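Local structure of putative iron-uptake ABC transport system,periplasmic iron-binding protein (Campylobacter jejuni, 3E13) at residues L148-A153 against N304-A308; S144-L148 against V309-D313; S51-F56 against T241-N246. The protein binds a ferric ion and probably delivers it, as the periplasmic solute-binding component, to an ABC transporter for iron uptake. All coordinates share one frame. Residue numbers count along the deposited sequence, not the author numbering.

Contact 1: L148-A153 against N304-A308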
ATOM      1  N   LEU A 148      -6.136   2.185   9.832  1.00  8.42           N
ATOM      2  CA  LEU A 148      -6.597   2.534  11.151  1.00  8.49           C
ATOM      3  C   LEU A 148      -5.852   3.750  11.698  1.00  8.10           C
ATOM      4  O   LEU A 148      -6.440   4.629  12.321  1.00  9.33           O
ATOM      5  CB  LEU A 148      -6.429   1.364  12.111  1.00  8.31           C
ATOM      6  CG  LEU A 148      -6.959   1.651  13.518  1.00  7.96           C
ATOM      7  CD1 LEU A 148      -8.406   1.964  13.525  1.00  9.68           C
ATOM      8  CD2 LEU A 148      -6.703   0.424  14.400  1.00 10.73           C
ATOM      9  N   ALA A 149      -4.559   3.811  11.452  1.00  9.27           N
ATOM     10  CA  ALA A 149      -3.759   4.985  11.813  1.00  8.51           C
ATOM     11  C   ALA A 149      -4.332   6.265  11.194  1.00  9.63           C
ATOM     12  O   ALA A 149      -4.352   7.302  11.840  1.00  9.59           O
ATOM     13  CB  ALA A 149      -2.325   4.790  11.430  1.00  9.99           C
ATOM     14  N   SER A 150      -4.802   6.165   9.959  1.00  8.76           N
ATOM     15  CA  SER A 150      -5.442   7.329   9.312  1.00  8.41           C
ATOM     16  C   SER A 150      -6.731   7.750   9.981  1.00  8.54           C
ATOM     17  O   SER A 150      -7.070   8.955  10.009  1.00  9.45           O
ATOM     18  CB  SER A 150      -5.682   7.102   7.806  1.00  7.97           C
ATOM     19  OG  SER A 150      -6.790   6.313   7.499  1.00  8.89           O
ATOM     20  N   ILE A 151      -7.496   6.781  10.471  1.00  8.26           N
ATOM     21  CA  ILE A 151      -8.728   7.074  11.220  1.00  8.74           C
ATOM     22  C   ILE A 151      -8.409   7.750  12.567  1.00  8.94           C
ATOM     23  O   ILE A 151      -9.095   8.687  13.003  1.00 10.32           O
ATOM     24  CB  ILE A 151      -9.543   5.803  11.352  1.00 10.07           C
ATOM     25  CG1 ILE A 151     -10.035   5.372   9.966  1.00  9.05           C
ATOM     26  CG2 ILE A 151     -10.728   6.006  12.252  1.00 11.04           C
ATOM     27  CD1 ILE A 151     -10.642   3.933   9.935  1.00 10.45           C
ATOM     28  N   ILE A 152      -7.376   7.258  13.274  1.00  8.49           N
ATOM     29  CA  ILE A 152      -6.902   7.932  14.470  1.00  9.21           C
ATOM     30  C   ILE A 152      -6.551   9.373  14.135  1.00  9.34           C
ATOM     31  O   ILE A 152      -6.941  10.319  14.821  1.00  9.17           O
ATOM     32  CB  ILE A 152      -5.700   7.236  15.133  1.00  9.86           C
ATOM     33  CG1 ILE A 152      -6.051   5.827  15.589  1.00 10.52           C
ATOM     34  CG2 ILE A 152      -5.218   8.078  16.296  1.00 11.13           C
ATOM     35  CD1 ILE A 152      -4.829   4.964  15.942  1.00 10.54           C
ATOM     36  N   ALA A 153      -5.769   9.553  13.088  1.00  9.50           N
ATOM     37  CA  ALA A 153      -5.287  10.879  12.756  1.00 10.70           C
ATOM     38  C   ALA A 153      -6.445  11.841  12.404  1.00 12.11           C
ATOM     39  O   ALA A 153      -6.402  13.035  12.771  1.00 11.72           O
ATOM     40  CB  ALA A 153      -4.283  10.810  11.620  1.00 11.24           C
ATOM     41  N   ASN A 304       0.729   7.693  13.915  1.00 10.46           N
ATOM     42  CA  ASN A 304      -0.234   7.002  14.738  1.00 10.61           C
ATOM     43  C   ASN A 304      -0.175   5.481  14.660  1.00 10.37           C
ATOM     44  O   ASN A 304      -1.090   4.783  15.121  1.00 11.12           O
ATOM     45  CB  ASN A 304      -1.616   7.488  14.356  1.00 10.23           C
ATOM     46  CG  ASN A 304      -1.784   8.978  14.636  1.00 10.36           C
ATOM     47  OD1 ASN A 304      -2.026   9.366  15.768  1.00 13.00           O
ATOM     48  ND2 ASN A 304      -1.619   9.825  13.612  1.00 12.48           N
ATOM     49  N   ILE A 305       0.914   4.965  14.116  1.00 10.53           N
ATOM     50  CA  ILE A 305       0.990   3.548  13.857  1.00 10.79           C
ATOM     51  C   ILE A 305       1.059   2.715  15.140  1.00 10.73           C
ATOM     52  O   ILE A 305       0.436   1.658  15.197  1.00 10.98           O
ATOM     53  CB  ILE A 305       2.146   3.168  12.869  1.00 11.13           C
ATOM     54  CG1 ILE A 305       1.933   1.787  12.287  1.00 14.89           C
ATOM     55  CG2 ILE A 305       3.526   3.360  13.503  1.00 11.64           C
ATOM     56  CD1 ILE A 305       0.704   1.682  11.343  1.00 15.77           C
ATOM     57  N   LYS A 306       1.792   3.184  16.146  1.00 11.30           N
ATOM     58  CA  LYS A 306       1.921   2.387  17.376  1.00 11.13           C
ATOM     59  C   LYS A 306       0.562   2.202  18.042  1.00 11.24           C
ATOM     60  O   LYS A 306       0.231   1.122  18.521  1.00 11.32           O
ATOM     61  CB  LYS A 306       2.909   3.054  18.301  1.00 11.33           C
ATOM     62  CG  LYS A 306       4.331   3.000  17.847  1.00 14.59           C
ATOM     63  CD  LYS A 306       5.184   3.863  18.757  1.00 19.25           C
ATOM     64  CE  LYS A 306       6.567   4.158  18.294  1.00 24.22           C
ATOM     65  NZ  LYS A 306       7.171   5.052  19.414  1.00 25.93           N
ATOM     66  N   GLU A 307      -0.222   3.271  18.099  1.00 10.70           N
ATOM     67  CA  GLU A 307      -1.529   3.231  18.726  1.00 10.01           C
ATOM     68  C   GLU A 307      -2.516   2.381  17.913  1.00 10.79           C
ATOM     69  O   GLU A 307      -3.328   1.662  18.458  1.00 10.55           O
ATOM     70  CB  GLU A 307      -2.064   4.657  18.919  1.00 10.41           C
ATOM     71  CG  GLU A 307      -3.380   4.654  19.692  1.00 12.01           C
ATOM     72  CD  GLU A 307      -3.832   6.038  20.097  1.00 13.46           C
ATOM     73  OE1 GLU A 307      -3.600   7.006  19.354  1.00 17.13           O
ATOM     74  OE2 GLU A 307      -4.417   6.187  21.199  1.00 15.65           O
ATOM     75  N   ALA A 308      -2.423   2.428  16.578  1.00 10.11           N
ATOM     76  CA  ALA A 308      -3.250   1.569  15.741  1.00 10.12           C
ATOM     77  C   ALA A 308      -3.032   0.101  16.067  1.00  8.89           C
ATOM     78  O   ALA A 308      -3.992  -0.643  16.175  1.00 10.30           O
ATOM     79  CB  ALA A 308      -2.919   1.811  14.264  1.00 10.47           C
TER

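Contact 2: S144-L148 against V309-D313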
ATOM      1  N   SER A 144      -3.898  -2.558   6.695  1.00  8.97           N
ATOM      2  CA  SER A 144      -4.913  -2.454   7.726  1.00  8.34           C
ATOM      3  C   SER A 144      -4.450  -1.546   8.832  1.00  8.46           C
ATOM      4  O   SER A 144      -5.235  -0.726   9.328  1.00  8.55           O
ATOM      5  CB  SER A 144      -5.222  -3.839   8.358  1.00  8.44           C
ATOM      6  OG  SER A 144      -5.699  -4.759   7.409  1.00 10.32           O
ATOM      7  N   LYS A 145      -3.190  -1.697   9.231  1.00  8.81           N
ATOM      8  CA  LYS A 145      -2.586  -0.870  10.286  1.00  9.37           C
ATOM      9  C   LYS A 145      -2.590   0.600   9.864  1.00  8.45           C
ATOM     10  O   LYS A 145      -2.961   1.457  10.641  1.00  8.59           O
ATOM     11  CB  LYS A 145      -1.195  -1.323  10.578  1.00  8.40           C
ATOM     12  CG  LYS A 145      -1.202  -2.644  11.264  1.00 11.45           C
ATOM     13  CD  LYS A 145       0.140  -3.078  11.713  1.00 11.04           C
ATOM     14  CE  LYS A 145       1.043  -3.418  10.593  1.00 11.14           C
ATOM     15  NZ  LYS A 145       2.364  -4.074  11.097  1.00 14.41           N
ATOM     16  N   THR A 146      -2.218   0.879   8.628  1.00  9.63           N
ATOM     17  CA  THR A 146      -2.142   2.244   8.161  1.00  9.75           C
ATOM     18  C   THR A 146      -3.503   2.866   7.943  1.00  8.32           C
ATOM     19  O   THR A 146      -3.691   4.024   8.260  1.00  8.31           O
ATOM     20  CB  THR A 146      -1.243   2.350   6.941  1.00  9.98           C
ATOM     21  OG1 THR A 146       0.105   2.019   7.359  1.00  9.58           O
ATOM     22  CG2 THR A 146      -1.223   3.783   6.381  1.00 10.93           C
ATOM     23  N   LEU A 147      -4.480   2.098   7.489  1.00  8.49           N
ATOM     24  CA  LEU A 147      -5.826   2.607   7.422  1.00  8.47           C
ATOM     25  C   LEU A 147      -6.330   3.033   8.803  1.00  8.13           C
ATOM     26  O   LEU A 147      -6.900   4.099   8.965  1.00  8.82           O
ATOM     27  CB  LEU A 147      -6.766   1.613   6.742  1.00  8.59           C
ATOM     28  CG  LEU A 147      -8.261   1.923   6.664  1.00  8.93           C
ATOM     29  CD1 LEU A 147      -8.485   3.214   5.838  1.00  9.34           C
ATOM     30  CD2 LEU A 147      -8.999   0.764   6.029  1.00 10.61           C
ATOM     31  N   LEU A 148      -6.136   2.185   9.832  1.00  8.42           N
ATOM     32  CA  LEU A 148      -6.597   2.534  11.151  1.00  8.49           C
ATOM     33  C   LEU A 148      -5.852   3.750  11.698  1.00  8.10           C
ATOM     34  O   LEU A 148      -6.440   4.629  12.321  1.00  9.33           O
ATOM     35  CB  LEU A 148      -6.429   1.364  12.111  1.00  8.31           C
ATOM     36  CG  LEU A 148      -6.959   1.651  13.518  1.00  7.96           C
ATOM     37  CD1 LEU A 148      -8.406   1.964  13.525  1.00  9.68           C
ATOM     38  CD2 LEU A 148      -6.703   0.424  14.400  1.00 10.73           C
ATOM     39  N   VAL A 309      -1.785  -0.323  16.198  1.00 10.29           N
ATOM     40  CA  VAL A 309      -1.470  -1.694  16.573  1.00 10.76           C
ATOM     41  C   VAL A 309      -2.170  -2.073  17.894  1.00 11.15           C
ATOM     42  O   VAL A 309      -2.826  -3.098  18.006  1.00 11.12           O
ATOM     43  CB  VAL A 309       0.070  -1.914  16.649  1.00 12.52           C
ATOM     44  CG1 VAL A 309       0.409  -3.264  17.333  1.00 12.15           C
ATOM     45  CG2 VAL A 309       0.672  -1.808  15.278  1.00 12.31           C
ATOM     46  N   LYS A 310      -2.040  -1.195  18.877  1.00 10.93           N
ATOM     47  CA  LYS A 310      -2.608  -1.444  20.209  1.00 11.65           C
ATOM     48  C   LYS A 310      -4.125  -1.518  20.160  1.00 11.26           C
ATOM     49  O   LYS A 310      -4.724  -2.347  20.813  1.00 11.47           O
ATOM     50  CB  LYS A 310      -2.124  -0.395  21.185  1.00 11.87           C
ATOM     51  CG  LYS A 310      -0.723  -0.674  21.656  1.00 15.21           C
ATOM     52  CD  LYS A 310      -0.150   0.527  22.317  1.00 18.67           C
ATOM     53  CE  LYS A 310       1.187   0.201  22.975  1.00 22.33           C
ATOM     54  NZ  LYS A 310       1.857   1.391  23.532  1.00 22.43           N
ATOM     55  N   ILE A 311      -4.752  -0.652  19.373  1.00 10.10           N
ATOM     56  CA  ILE A 311      -6.184  -0.716  19.243  1.00 10.78           C
ATOM     57  C   ILE A 311      -6.671  -1.979  18.604  1.00 10.88           C
ATOM     58  O   ILE A 311      -7.620  -2.598  19.114  1.00 11.37           O
ATOM     59  CB  ILE A 311      -6.701   0.525  18.505  1.00  9.18           C
ATOM     60  CG1 ILE A 311      -6.509   1.757  19.372  1.00 12.74           C
ATOM     61  CG2 ILE A 311      -8.196   0.374  18.057  1.00  9.94           C
ATOM     62  CD1 ILE A 311      -6.993   3.079  18.686  1.00 11.75           C
ATOM     63  N   TYR A 312      -6.053  -2.424  17.506  1.00 10.25           N
ATOM     64  CA  TYR A 312      -6.499  -3.645  16.913  1.00 10.61           C
ATOM     65  C   TYR A 312      -6.315  -4.809  17.924  1.00 13.09           C
ATOM     66  O   TYR A 312      -7.184  -5.685  17.988  1.00 13.35           O
ATOM     67  CB  TYR A 312      -5.680  -3.949  15.668  1.00 10.62           C
ATOM     68  CG  TYR A 312      -6.168  -3.326  14.371  1.00  8.92           C
ATOM     69  CD1 TYR A 312      -5.259  -2.758  13.472  1.00 10.06           C
ATOM     70  CD2 TYR A 312      -7.488  -3.404  13.980  1.00 10.61           C
ATOM     71  CE1 TYR A 312      -5.691  -2.243  12.233  1.00  7.93           C
ATOM     72  CE2 TYR A 312      -7.914  -2.867  12.735  1.00 10.21           C
ATOM     73  CZ  TYR A 312      -7.021  -2.310  11.888  1.00  9.38           C
ATOM     74  OH  TYR A 312      -7.455  -1.838  10.657  1.00  8.68           O
ATOM     75  N   ASP A 313      -5.196  -4.822  18.639  1.00 14.72           N
ATOM     76  CA  ASP A 313      -4.868  -5.899  19.594  1.00 16.85           C
ATOM     77  C   ASP A 313      -5.956  -5.901  20.694  1.00 18.02           C
ATOM     78  O   ASP A 313      -6.442  -6.962  21.085  1.00 18.56           O
ATOM     79  CB  ASP A 313      -3.473  -5.700  20.247  1.00 17.33           C
ATOM     80  CG  ASP A 313      -2.273  -6.077  19.363  1.00 22.72           C
ATOM     81  OD1 ASP A 313      -2.398  -6.565  18.203  1.00 23.35           O
ATOM     82  OD2 ASP A 313      -1.083  -5.885  19.782  1.00 24.38           O
TER

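Contact 3: S51-F56 against T241-N246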
ATOM      1  N   SER A  51      24.226  -5.641   8.279  1.00 20.35           N
ATOM      2  CA  SER A  51      23.317  -6.104   7.261  1.00 17.57           C
ATOM      3  C   SER A  51      23.931  -5.882   5.878  1.00 16.96           C
ATOM      4  O   SER A  51      24.522  -4.835   5.629  1.00 16.69           O
ATOM      5  CB  SER A  51      22.011  -5.343   7.302  1.00 17.40           C
ATOM      6  OG  SER A  51      21.088  -5.941   6.436  1.00 14.64           O
ATOM      7  N   PRO A  52      23.782  -6.844   4.984  1.00 15.70           N
ATOM      8  CA  PRO A  52      24.148  -6.593   3.576  1.00 15.67           C
ATOM      9  C   PRO A  52      23.158  -5.648   2.888  1.00 14.55           C
ATOM     10  O   PRO A  52      23.458  -5.169   1.811  1.00 13.77           O
ATOM     11  CB  PRO A  52      24.069  -7.965   2.919  1.00 16.78           C
ATOM     12  CG  PRO A  52      23.754  -8.958   3.979  1.00 18.63           C
ATOM     13  CD  PRO A  52      23.346  -8.227   5.215  1.00 15.93           C
ATOM     14  N   ALA A  53      21.954  -5.480   3.451  1.00 12.96           N
ATOM     15  CA  ALA A  53      20.957  -4.623   2.780  1.00 12.73           C
ATOM     16  C   ALA A  53      21.500  -3.285   2.384  1.00 11.21           C
ATOM     17  O   ALA A  53      22.188  -2.588   3.153  1.00 13.08           O
ATOM     18  CB  ALA A  53      19.729  -4.427   3.670  1.00 12.59           C
ATOM     19  N   ASP A  54      21.112  -2.844   1.178  1.00  9.99           N
ATOM     20  CA  ASP A  54      21.309  -1.496   0.703  1.00 10.51           C
ATOM     21  C   ASP A  54      20.006  -0.679   0.611  1.00  9.20           C
ATOM     22  O   ASP A  54      20.027   0.535   0.773  1.00 10.84           O
ATOM     23  CB  ASP A  54      21.906  -1.508  -0.710  1.00  9.86           C
ATOM     24  CG  ASP A  54      23.266  -2.142  -0.757  1.00  9.75           C
ATOM     25  OD1 ASP A  54      24.171  -1.607  -0.091  1.00 13.49           O
ATOM     26  OD2 ASP A  54      23.472  -3.174  -1.399  1.00 11.21           O
ATOM     27  N   ILE A  55      18.898  -1.376   0.385  1.00  9.30           N
ATOM     28  CA  ILE A  55      17.613  -0.754   0.059  1.00 10.09           C
ATOM     29  C   ILE A  55      16.512  -1.507   0.813  1.00  9.80           C
ATOM     30  O   ILE A  55      16.509  -2.753   0.870  1.00  9.37           O
ATOM     31  CB  ILE A  55      17.366  -0.800  -1.488  1.00 10.23           C
ATOM     32  CG1 ILE A  55      18.304   0.155  -2.241  1.00 11.20           C
ATOM     33  CG2 ILE A  55      15.893  -0.617  -1.825  1.00  8.69           C
ATOM     34  CD1 ILE A  55      17.895   1.596  -2.191  1.00 11.55           C
ATOM     35  N   PHE A  56      15.553  -0.718   1.310  1.00  9.26           N
ATOM     36  CA  PHE A  56      14.317  -1.219   1.883  1.00  9.43           C
ATOM     37  C   PHE A  56      13.181  -0.667   1.024  1.00  8.95           C
ATOM     38  O   PHE A  56      13.049   0.522   0.869  1.00 10.34           O
ATOM     39  CB  PHE A  56      14.191  -0.775   3.367  1.00  9.34           C
ATOM     40  CG  PHE A  56      12.961  -1.319   4.100  1.00  9.02           C
ATOM     41  CD1 PHE A  56      12.530  -2.644   3.910  1.00  9.28           C
ATOM     42  CD2 PHE A  56      12.241  -0.521   4.997  1.00  8.02           C
ATOM     43  CE1 PHE A  56      11.409  -3.147   4.544  1.00 10.09           C
ATOM     44  CE2 PHE A  56      11.151  -1.033   5.683  1.00  9.81           C
ATOM     45  CZ  PHE A  56      10.736  -2.354   5.470  1.00  9.65           C
ATOM     46  N   THR A 241      19.264   1.935   3.326  1.00 10.01           N
ATOM     47  CA  THR A 241      19.555   1.519   4.697  1.00  9.99           C
ATOM     48  C   THR A 241      20.854   2.127   5.208  1.00 11.19           C
ATOM     49  O   THR A 241      21.797   2.360   4.436  1.00 12.20           O
ATOM     50  CB  THR A 241      19.620   0.016   4.811  1.00 10.06           C
ATOM     51  OG1 THR A 241      20.533  -0.514   3.838  1.00 11.60           O
ATOM     52  CG2 THR A 241      18.297  -0.604   4.484  1.00 12.41           C
ATOM     53  N   LYS A 242      20.900   2.356   6.517  1.00 11.71           N
ATOM     54  CA  LYS A 242      22.103   2.855   7.169  1.00 12.07           C
ATOM     55  C   LYS A 242      23.264   1.842   6.975  1.00 12.38           C
ATOM     56  O   LYS A 242      24.433   2.231   6.965  1.00 14.13           O
ATOM     57  CB  LYS A 242      21.808   3.056   8.671  1.00 12.32           C
ATOM     58  CG  LYS A 242      22.916   3.624   9.487  1.00 14.15           C
ATOM     59  CD  LYS A 242      22.401   4.003  10.865  1.00 18.37           C
ATOM     60  CE  LYS A 242      21.499   5.218  10.914  1.00 20.95           C
ATOM     61  NZ  LYS A 242      20.991   5.323  12.366  1.00 24.37           N
ATOM     62  N   SER A 243      22.923   0.580   6.754  1.00 12.15           N
ATOM     63  CA  SER A 243      23.893  -0.500   6.580  1.00 12.97           C
ATOM     64  C   SER A 243      24.491  -0.557   5.187  1.00 13.31           C
ATOM     65  O   SER A 243      25.469  -1.266   4.951  1.00 15.33           O
ATOM     66  CB  SER A 243      23.234  -1.854   6.846  1.00 14.15           C
ATOM     67  OG  SER A 243      22.174  -2.145   5.937  1.00 13.58           O
ATOM     68  N   SER A 244      23.870   0.160   4.245  1.00 12.03           N
ATOM     69  CA  SER A 244      24.299   0.132   2.848  1.00 11.96           C
ATOM     70  C   SER A 244      25.780   0.387   2.625  1.00 13.00           C
ATOM     71  O   SER A 244      26.308   1.456   3.041  1.00 13.40           O
ATOM     72  CB  SER A 244      23.536   1.200   2.025  1.00 12.53           C
ATOM     73  OG  SER A 244      23.964   1.052   0.701  1.00 12.54           O
ATOM     74  N   LYS A 245      26.430  -0.595   1.962  1.00 16.01           N
ATOM     75  CA  LYS A 245      27.819  -0.436   1.543  1.00 17.37           C
ATOM     76  C   LYS A 245      27.929  -0.192   0.038  1.00 17.58           C
ATOM     77  O   LYS A 245      29.038   0.101  -0.444  1.00 18.60           O
ATOM     78  CB  LYS A 245      28.674  -1.667   1.943  1.00 17.93           C
ATOM     79  CG  LYS A 245      28.734  -1.944   3.469  1.00 22.94           C
ATOM     80  CD  LYS A 245      29.333  -0.808   4.265  1.00 29.37           C
ATOM     81  CE  LYS A 245      30.394  -1.285   5.337  1.00 34.58           C
ATOM     82  NZ  LYS A 245      31.717  -0.527   5.266  1.00 36.97           N
ATOM     83  N   ASN A 246      26.810  -0.308  -0.681  1.00 15.23           N
ATOM     84  CA  ASN A 246      26.751  -0.034  -2.119  1.00 14.16           C
ATOM     85  C   ASN A 246      25.885   1.213  -2.320  1.00 13.09           C
ATOM     86  O   ASN A 246      24.886   1.146  -3.002  1.00 13.29           O
ATOM     87  CB  ASN A 246      26.167  -1.237  -2.844  1.00 14.00           C
ATOM     88  CG  ASN A 246      26.948  -2.539  -2.569  1.00 16.60           C
ATOM     89  OD1 ASN A 246      28.156  -2.605  -2.830  1.00 18.76           O
ATOM     90  ND2 ASN A 246      26.266  -3.551  -2.075  1.00 14.89           N
TER
HETATM   91  O   HOH W   1      27.015  -3.561   5.837  1.00 31.41           O
HETATM   92  O   HOH W   2      25.599  -3.367   1.560  1.00 25.14           O

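Contact 1: L148-A153 against N304-A308
Two helices of a periplasmic-binding-protein fold meet here: helix 142-155, which carries the iron ligand Tyr143 in its first turn, and helix 305-315 near the C-terminus, which packs against it at its own first turn. Ile152, Asn304 and Ala308 have the most surface covered. Ile152 points across the interface, and its CD1 lies 3.6 Å from Ala308 N and 4.1 Å from Ala308 CB, while its other branch, CG2, sits 3.5 Å from Asn304 OD1 and 3.6 Å from Glu307 OE1. The side chain thus fills the space over the opening turn of the second helix. Ala308 turns its methyl group into the facing helix, 3.8 Å from Ala149 N and 4.2 Å from Ala149 CB, with Leu148 CD2 4.0 Å away from Ala308 CB. With only a methyl group at Ala149, the backbones come close: Ala149 CA lies 5.0 Å from Asn304 CA. Asn304 holds the N-cap position, yet its side chain makes no capping bond; it lies against helix 142-155 instead, with CB 3.7 Å from Ala149 O. Helix 157-170 adds to the same apolar cluster, its Ala160 touching both Leu148 and Ile152. The contact is van der Waals packing between the segments, and at its edge the amide of Asn304, which bonds weakly through ND2 to Ile301 O, rests with ND2 3.5 Å from Ala153 CB.

Contact 2: S144-L148 against V309-D313
Ser144 directly follows the iron ligand Tyr143, and its carbonyl opens the contact: Tyr312 OH donates a hydrogen bond of 2.8 Å to Ser144 O, the same oxygen that accepts the helical bond from Leu148 N at 3.1 Å. The hydroxyl of Ser144 is hydrogen-bonded to Ser138 O. Lys145 touches Val309 through its aliphatic chain, CD lying 3.8 Å from Val309 CG2, and its CA is 3.9 Å from Tyr312 CE1 at the ring edge. These residues belong to helix 142-155 of the periplasmic-binding-protein fold, which helix 305-315 crosses steeply; the axes of segments 144-148 and 309-313 make an angle of 105° and come within 10.1 Å of each other. At Leu148 the character becomes wholly apolar. Its CD2 stands over one face of the Tyr312 ring, 3.5 Å from the centroid and 8° off the normal, a clear CH-pi contact, and also reaches Ile311 CG2 at 4.0 Å. Trp163 of helix 157-170 touches both Leu148 and Tyr312.

Contact 3: S51-F56 against T241-N246
Hydrogen bonds involving side chains dominate this contact, which joins the loop entering strand 55-58 to the turn leaving strand 233-241 in the sheet of the periplasmic-binding-protein fold. The carboxylate of Asp54 gathers most of them. Its OD1 accepts from Ser244 OG at 2.8 Å, from Asn246 N at 3.0 Å and weakly from Lys245 N at 3.2 Å, while Asp54 OD2 takes Asn246 ND2 at 2.9 Å and also Asn5 N. Two hydroxyls converge on one carbonyl: Thr241 OG1 and Ser243 OG donate to Ala53 O at 2.7 and 2.8 Å. A single main-chain bond, Thr241 N to Asp54 O at 3.0 Å, joins the segments next to the antiparallel strand pairing. One water links Pro52 O, Asp54 OD1 and Lys245 N; another lies between Ser51 O and Ser243 O. Within the segments, a type I beta turn from Thr241 to Ser244 and an ST turn, Ala53 N to Ser51 OG, shape the backbones; Ser51 OG is also hydrogen-bonded to Glu47 OE1. Apolar contact is slight, with Thr241 CG2 4.3 Å from Phe56 CB. Neutral donors thus offset the charge of buried Asp54 and tie the turn to the start of strand 55-58.

Contacts 1 and 2 are successive parts of one interface between helices 142-155 and 305-315. Their centres lie 6 Å apart, they share Leu148, and Ile305 CD1 comes within 3.6 Å of Lys145 CB. They sit about 15 and 14 Å from the centre of the chain; contact 3, at about 22 Å, is more peripheral although most of its residues are buried. Chemistry separates them further: contact 1 is close packing, contact 2 adds one tyrosine hydrogen bond and a CH-pi contact, and contact 3 is a polar network with waters where strands give way to loops. The side chain of Ser144 in contact 2 is about 11 Å from the bound iron, that of Phe56 in contact 3 about 14 Å.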